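Local coordinates for protein putative serine phosphatase (Pseudomonas aeruginosa, PDB 6K4E) that probably removes phosphate from phosphorylated protein partners as a magnesium-dependent PP2C-type phosphatase in the SiaABC pathway that controls biofilm formation, at residues Ile54-Ser57 against Leu58-Ala61; Gln152-Arg155 against Ser156-Ser159. All coordinates share one frame; numbering follows the deposited sequence.

Contact 1 (Ile54-Ser57 against Leu58-Ala61); sequences IGDS and LDYA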
loop_
_atom_site.group_PDB
_atom_site.type_symbol
_atom_site.label_atom_id
_atom_site.label_comp_id
_atom_site.label_asym_id
_atom_site.label_seq_id
_atom_site.Cartn_x
_atom_site.Cartn_y
_atom_site.Cartn_z
ATOM N N ILE B 54 2.279 -19.221 6.677
ATOM C CA ILE B 54 2.045 -17.812 6.981
ATOM C C ILE B 54 3.378 -17.078 7.216
ATOM O O ILE B 54 3.563 -15.987 6.684
ATOM C CB ILE B 54 1.016 -17.657 8.143
ATOM C CG1 ILE B 54 -0.343 -18.279 7.744
ATOM C CG2 ILE B 54 0.826 -16.198 8.551
ATOM C CD1 ILE B 54 -1.182 -18.850 8.898
ATOM N N GLY B 55 4.293 -17.715 7.955
ATOM C CA GLY B 55 5.623 -17.201 8.274
ATOM C C GLY B 55 6.454 -16.948 7.035
ATOM O O GLY B 55 7.103 -15.911 6.946
ATOM N N ASP B 56 6.415 -17.878 6.053
ATOM C CA ASP B 56 7.130 -17.761 4.769
ATOM C C ASP B 56 6.526 -16.657 3.924
ATOM O O ASP B 56 7.259 -15.915 3.251
ATOM C CB ASP B 56 7.106 -19.094 4.012
ATOM C CG ASP B 56 7.837 -20.228 4.710
ATOM O OD1 ASP B 56 8.695 -19.939 5.576
ATOM O OD2 ASP B 56 7.571 -21.407 4.368
ATOM N N SER B 57 5.182 -16.537 3.983
ATOM C CA SER B 57 4.425 -15.492 3.279
ATOM C C SER B 57 4.780 -14.099 3.834
ATOM O O SER B 57 5.093 -13.191 3.056
ATOM C CB SER B 57 2.926 -15.777 3.379
ATOM O OG SER B 57 2.150 -14.833 2.662
ATOM N N LEU B 58 4.817 -13.961 5.182
ATOM C CA LEU B 58 5.176 -12.717 5.873
ATOM C C LEU B 58 6.621 -12.318 5.657
ATOM O O LEU B 58 6.888 -11.133 5.510
ATOM C CB LEU B 58 4.856 -12.772 7.370
ATOM C CG LEU B 58 3.374 -12.864 7.722
ATOM C CD1 LEU B 58 3.182 -13.217 9.167
ATOM C CD2 LEU B 58 2.629 -11.600 7.395
ATOM N N ASP B 59 7.544 -13.295 5.616
ATOM C CA ASP B 59 8.966 -13.079 5.363
ATOM C C ASP B 59 9.134 -12.498 3.977
ATOM O O ASP B 59 9.942 -11.593 3.814
ATOM C CB ASP B 59 9.775 -14.388 5.471
ATOM C CG ASP B 59 10.105 -14.841 6.873
ATOM O OD1 ASP B 59 10.184 -13.974 7.783
ATOM O OD2 ASP B 59 10.315 -16.057 7.065
ATOM N N TYR B 60 8.388 -13.009 2.981
ATOM C CA TYR B 60 8.428 -12.452 1.644
ATOM C C TYR B 60 7.788 -11.039 1.631
ATOM O O TYR B 60 8.303 -10.142 0.961
ATOM C CB TYR B 60 7.786 -13.405 0.614
ATOM C CG TYR B 60 7.842 -12.853 -0.799
ATOM C CD1 TYR B 60 9.050 -12.759 -1.487
ATOM C CD2 TYR B 60 6.696 -12.381 -1.431
ATOM C CE1 TYR B 60 9.114 -12.209 -2.770
ATOM C CE2 TYR B 60 6.750 -11.817 -2.708
ATOM C CZ TYR B 60 7.960 -11.737 -3.375
ATOM O OH TYR B 60 8.020 -11.193 -4.634
ATOM N N ALA B 61 6.707 -10.839 2.405
ATOM C CA ALA B 61 6.048 -9.531 2.518
ATOM C C ALA B 61 6.989 -8.485 3.155
ATOM O O ALA B 61 6.861 -7.296 2.858
ATOM C CB ALA B 61 4.765 -9.648 3.331
HETATM O O HOH W 1 9.297 -18.855 8.516
#

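Contact 2 (Gln152-Arg155 against Ser156-Ser159); sequences QAMR and SMLS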
loop_
_atom_site.group_PDB
_atom_site.type_symbol
_atom_site.label_atom_id
_atom_site.label_comp_id
_atom_site.label_asym_id
_atom_site.label_seq_id
_atom_site.Cartn_x
_atom_site.Cartn_y
_atom_site.Cartn_z
ATOM N N GLN B 152 -4.777 14.427 2.843
ATOM C CA GLN B 152 -5.723 14.486 1.721
ATOM C C GLN B 152 -5.615 13.276 0.778
ATOM O O GLN B 152 -6.634 12.655 0.465
ATOM C CB GLN B 152 -5.610 15.821 0.957
ATOM C CG GLN B 152 -6.116 17.044 1.749
ATOM C CD GLN B 152 -7.520 16.892 2.335
ATOM O OE1 GLN B 152 -8.493 16.545 1.644
ATOM N NE2 GLN B 152 -7.651 17.142 3.638
ATOM N N ALA B 153 -4.366 12.917 0.395
ATOM C CA ALA B 153 -4.038 11.773 -0.449
ATOM C C ALA B 153 -4.527 10.497 0.228
ATOM O O ALA B 153 -5.112 9.655 -0.451
ATOM C CB ALA B 153 -2.534 11.709 -0.701
ATOM N N MET B 154 -4.349 10.374 1.569
ATOM C CA MET B 154 -4.832 9.207 2.320
ATOM C C MET B 154 -6.363 9.122 2.306
ATOM O O MET B 154 -6.896 8.057 2.015
ATOM C CB MET B 154 -4.310 9.207 3.749
ATOM C CG MET B 154 -2.835 8.781 3.871
ATOM S SD MET B 154 -2.485 7.116 3.260
ATOM C CE MET B 154 -3.572 6.140 4.269
ATOM N N ARG B 155 -7.064 10.252 2.543
ATOM C CA ARG B 155 -8.545 10.338 2.531
ATOM C C ARG B 155 -9.121 10.002 1.161
ATOM O O ARG B 155 -10.256 9.505 1.052
ATOM C CB ARG B 155 -9.019 11.737 2.922
ATOM C CG ARG B 155 -8.676 12.124 4.328
ATOM C CD ARG B 155 -9.213 13.495 4.677
ATOM N NE ARG B 155 -8.641 13.993 5.930
ATOM C CZ ARG B 155 -9.125 13.720 7.138
ATOM N NH1 ARG B 155 -10.190 12.935 7.274
ATOM N NH2 ARG B 155 -8.545 14.224 8.220
ATOM N N SER B 156 -8.329 10.314 0.117
ATOM C CA SER B 156 -8.658 10.077 -1.289
ATOM C C SER B 156 -8.641 8.583 -1.660
ATOM O O SER B 156 -9.365 8.193 -2.552
ATOM C CB SER B 156 -7.698 10.861 -2.186
ATOM O OG SER B 156 -7.364 10.138 -3.359
ATOM N N MET B 157 -7.778 7.776 -1.017
ATOM C CA MET B 157 -7.612 6.352 -1.305
ATOM C C MET B 157 -8.415 5.442 -0.394
ATOM O O MET B 157 -8.804 4.364 -0.832
ATOM C CB MET B 157 -6.122 5.969 -1.286
ATOM C CG MET B 157 -5.324 6.697 -2.329
ATOM S SD MET B 157 -3.592 6.230 -2.410
ATOM C CE MET B 157 -2.934 7.016 -0.928
ATOM N N LEU B 158 -8.620 5.842 0.883
ATOM C CA LEU B 158 -9.392 5.033 1.821
ATOM C C LEU B 158 -10.809 5.562 2.003
ATOM O O LEU B 158 -11.008 6.575 2.679
ATOM C CB LEU B 158 -8.666 4.874 3.156
ATOM C CG LEU B 158 -7.406 3.990 3.137
ATOM C CD1 LEU B 158 -6.631 4.175 4.386
ATOM C CD2 LEU B 158 -7.737 2.499 2.991
ATOM N N SER B 159 -11.799 4.876 1.398
ATOM C CA SER B 159 -13.211 5.288 1.479
ATOM C C SER B 159 -13.874 5.020 2.839
ATOM O O SER B 159 -13.216 4.637 3.806
ATOM C CB SER B 159 -14.033 4.687 0.337
ATOM O OG SER B 159 -14.427 3.342 0.564
#

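Contact 1 (Ile54-Ser57 against Leu58-Ala61)
Four consecutive i to i+4 hydrogen bonds tie Ile54-Ser57 to Leu58-Ala61. Leu58 N gives the first to Ile54 O at 2.8 Å, with an N-H...O angle of 160°, and Ala61 N closes the series on Ser57 O at 2.9 Å. The bonds from Asp59 N to Gly55 O and from Tyr60 N to Asp56 O lie between them. Gly55, which has no side chain, fits this regular turn with ordinary helical backbone angles.

Among the apolar groups, Ile54 and Leu58 run side by side in the same direction, one turn apart. Ile54 CG2 is turned anti to its own nitrogen, and this methyl meets Leu58 CD1 at 3.8 Å. Both branched residues suit a helix flank that is covered from outside: Leu58 also packs on Val91, and Ile54 on Gln51 of the second subunit.

The pattern is that of an unbroken alpha-helical turn within helix 49-67, the first helix modelled, which lies against the other subunit. Small Ser57 and Ala61 permit close packing there, on Pro119 and Leu122 of the second subunit respectively. Tyr60 swings its ring out past the turn, and its hydroxyl is hydrogen-bonded to Ala168 N of that subunit.

The acidic pair occupies an outward side. Asp56 OD1 and Asp59 OD2 stand 4.5 Å apart, a like-charge approach that solvent would be expected to moderate. A water donates to Asp56 OD1 at 3.2 Å and, weakly, to Asp59 OD2 at 3.3 Å.

Contact 2 (Gln152-Arg155 against Ser156-Ser159)
Gln152-Arg155 is still regular helix, whereas Ser156-Ser159 sees that helix loosen and end. Ser156 N binds Gln152 O at 2.9 Å, the normal i to i+4 link, but the next such bond, Met157 N to Ala153 O, is weak at 3.3 Å. Met154 O then takes two donors. Leu158 N approaches almost end-on to the carbonyl at 3.0 Å, while Met157 N, at 3.2 Å, sits well above the carbonyl plane, 64° out of it. Beyond this last turn Leu158 leaves helical geometry, with psi at 105°.

Met154 and Leu158 carry the side-chain contact, lying alongside each other and pointing the same way. The methionine is folded at both chi2 and chi3 (the latter -58°), which curls its terminal methyl forward, and Met154 CE touches Leu158 CD1 at 3.6 Å. An unbranched, flexible chain suits this task, and the two residues share Met123 of helix 117-138 as a neighbour. Met157 bends only at its far end, bringing its CE to 3.5 Å from Ala153 O and 4.2 Å from Met154 SD. Ala153, being small, lies close against Ala130 of the same helix.

On the solvent side, the long chain of Arg155 carries its guanidinium away from the turn to a salt bridge between NE and Asp151 OD1, as suits an exposed position. The chemistry therefore divides by face: Ala153, Met154 and Leu158 lie on helix 117-138 of their own chain, Met157 and Leu158 also meet Asp132 and Ala67 of the second subunit, and Met154 O takes one i to i+4 and one i to i+3 donor as the helix ends.

How the contacts relate
Contact 1 precedes contact 2 in the chain, and the two do not touch: their centres are 28 Å apart and their nearest atoms about 17 Å. One lies midway along helix 49-67, the other at the closing end of helix 143-157. What they share is the second subunit and helix 117-138. Both meet the partner's copy of that helix, contact 1 at Pro119 and Leu122 and contact 2 at Asp132; contact 2 also packs on its own chain's copy. Neither segment pair supplies a magnesium ligand: the magnesium sites use Asp112 with Cys113 and Gly115, and Asp112 with Asp238 and Asp291. The Met154 side chain remains about 12 Å from a bound magnesium ion.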